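Local coordinates for putative sensory box/GGDEF family protein (Vibrio parahaemolyticus RIMD 2210633, PDB 2P7J) that probably makes cyclic di-GMP from two GTP molecules through its GGDEF domain, this piece being the Cache-type sensor region of the longer protein, at residues 150-155 with 255-260. Residues are numbered along the deposited sequence; the frame is centred on the assembly and turned at random.
Sequences PSLRIL and FVSNEP. With SO4 (sulfate ion), chain E.
Leu152 rests its CD2 methyl against the Phe255 ring and the Val256 side chain: CD2 lies 3.6 Å from CE2 of Phe255, reached obliquely, and 3.8 Å from CG2 of Val256. The same methyl is 3.7 Å from the carbonyl O of Phe255, so one branch meets three groups of the loop, while CD1 makes a looser approach to CB of Ser257. CG of Leu152 is anti to the backbone N (chi1 177°) and CD2 in turn anti to CA, carrying that methyl to the loop. Two residues on, Ile154 meets Val256 CG1 with its terminal CD1 at 3.9 Å, the two side chains crossing at about a right angle. All touching residues are buried, and the packing is apolar. Positive phi at Val256 (67°) and the Ser257 N to Phe255 O bond of 2.7 Å, closing across one residue, mark a classic gamma turn that presents Val256 to the strand.

Arg153, between Leu152 and Ile154, points to the opposite face of the strand. Its NE donates almost straight to sulfate O3 (2.7 Å, 165°) and NH2 to O2 (3.0 Å), with the sulfur in the guanidinium plane; Lys113, Arg116 and Tyr118 also bind this ion, probably a crystallisation solute.

Farther out, Tyr30 meets the Phe255 ring edge-to-face, and Ile33, Gln34 and Ile37 of helix 11-45 touch the contact. Strand 150-160 runs between strands 163-173 and 131-140 of one antiparallel sheet, whereas the loop joins strands 246-254 and 260-268 of the second; beside the long helix the contact thus joins two α/β modules, consistent with a double-Cache sensor region.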
# COMPACT_ATOMS: atom_id res chain seq x y z
N PRO B 150 5.67 -8.40 0.97
CA PRO B 150 6.52 -9.51 1.41
C PRO B 150 6.61 -9.50 2.94
O PRO B 150 6.83 -8.44 3.55
CB PRO B 150 7.87 -9.23 0.77
CG PRO B 150 7.87 -7.71 0.52
CD PRO B 150 6.43 -7.34 0.27
N SER B 151 6.43 -10.66 3.56
CA SER B 151 6.44 -10.72 5.00
C SER B 151 7.25 -11.93 5.54
O SER B 151 7.26 -13.01 4.94
CB SER B 151 4.99 -10.65 5.49
OG SER B 151 4.87 -10.90 6.86
N LEU B 152 7.96 -11.71 6.66
CA LEU B 152 8.66 -12.81 7.39
C LEU B 152 7.76 -13.13 8.59
O LEU B 152 7.56 -12.29 9.50
CB LEU B 152 10.03 -12.36 7.89
CG LEU B 152 10.83 -13.37 8.73
CD1 LEU B 152 11.24 -14.60 7.91
CD2 LEU B 152 12.04 -12.74 9.38
N ARG B 153 7.16 -14.32 8.56
CA ARG B 153 6.20 -14.67 9.60
C ARG B 153 6.93 -15.36 10.73
O ARG B 153 7.50 -16.42 10.54
CB ARG B 153 5.08 -15.54 9.03
CG ARG B 153 4.18 -14.79 8.09
CD ARG B 153 3.43 -15.73 7.21
NE ARG B 153 2.72 -14.97 6.18
CZ ARG B 153 3.26 -14.57 5.03
NH1 ARG B 153 4.52 -14.83 4.74
NH2 ARG B 153 2.54 -13.88 4.16
N ILE B 154 6.91 -14.73 11.89
CA ILE B 154 7.46 -15.28 13.13
C ILE B 154 6.38 -16.17 13.67
O ILE B 154 5.22 -15.77 13.70
CB ILE B 154 7.84 -14.16 14.14
CG1 ILE B 154 8.65 -13.05 13.43
CG2 ILE B 154 8.60 -14.73 15.36
CD1 ILE B 154 9.99 -13.54 12.69
N LEU B 155 6.76 -17.39 14.03
CA LEU B 155 5.81 -18.44 14.44
C LEU B 155 6.21 -18.98 15.80
O LEU B 155 7.38 -19.30 16.01
CB LEU B 155 5.77 -19.57 13.41
CG LEU B 155 5.59 -19.15 11.93
CD1 LEU B 155 6.10 -20.19 10.97
CD2 LEU B 155 4.13 -18.78 11.60
N PHE B 255 18.36 -14.70 8.66
CA PHE B 255 17.46 -13.76 9.28
C PHE B 255 16.20 -14.52 9.75
O PHE B 255 15.20 -14.61 9.03
CB PHE B 255 17.17 -12.57 8.34
CG PHE B 255 16.29 -11.48 8.96
CD1 PHE B 255 16.59 -10.93 10.20
CD2 PHE B 255 15.19 -10.99 8.27
CE1 PHE B 255 15.77 -9.94 10.77
CE2 PHE B 255 14.38 -10.01 8.80
CZ PHE B 255 14.68 -9.47 10.07
N VAL B 256 16.31 -15.06 10.96
CA VAL B 256 15.27 -15.84 11.65
C VAL B 256 14.96 -17.18 10.98
O VAL B 256 15.15 -18.21 11.61
CB VAL B 256 13.93 -15.06 11.96
CG1 VAL B 256 13.10 -15.85 12.99
CG2 VAL B 256 14.20 -13.58 12.44
N SER B 257 14.50 -17.17 9.73
CA SER B 257 14.28 -18.42 9.01
C SER B 257 15.61 -19.08 8.71
O SER B 257 16.65 -18.42 8.72
CB SER B 257 13.48 -18.22 7.71
OG SER B 257 14.24 -17.48 6.77
N ASN B 258 15.58 -20.38 8.42
CA ASN B 258 16.80 -21.15 8.16
C ASN B 258 17.37 -20.99 6.73
O ASN B 258 18.49 -21.37 6.46
CB ASN B 258 16.60 -22.62 8.55
CG ASN B 258 16.30 -22.79 10.05
OD1 ASN B 258 15.23 -23.30 10.42
ND2 ASN B 258 17.21 -22.34 10.90
N GLU B 259 16.60 -20.39 5.84
CA GLU B 259 17.03 -20.03 4.50
C GLU B 259 18.10 -18.91 4.54
O GLU B 259 17.90 -17.87 5.19
CB GLU B 259 15.81 -19.53 3.69
CG GLU B 259 14.56 -20.48 3.67
CD GLU B 259 14.76 -21.75 2.81
OE1 GLU B 259 13.79 -22.56 2.72
OE2 GLU B 259 15.86 -21.96 2.22
N PRO B 260 19.22 -19.07 3.79
CA PRO B 260 20.12 -17.94 3.62
C PRO B 260 19.40 -16.78 2.90
O PRO B 260 18.51 -16.99 2.05
CB PRO B 260 21.23 -18.50 2.73
CG PRO B 260 20.61 -19.74 2.05
CD PRO B 260 19.66 -20.27 3.07
S SO4 E . -0.90 -13.86 5.57
O1 SO4 E . -1.45 -12.50 5.66
O2 SO4 E . -0.47 -14.16 4.19
O3 SO4 E . 0.28 -13.97 6.49
O4 SO4 E . -1.93 -14.84 6.03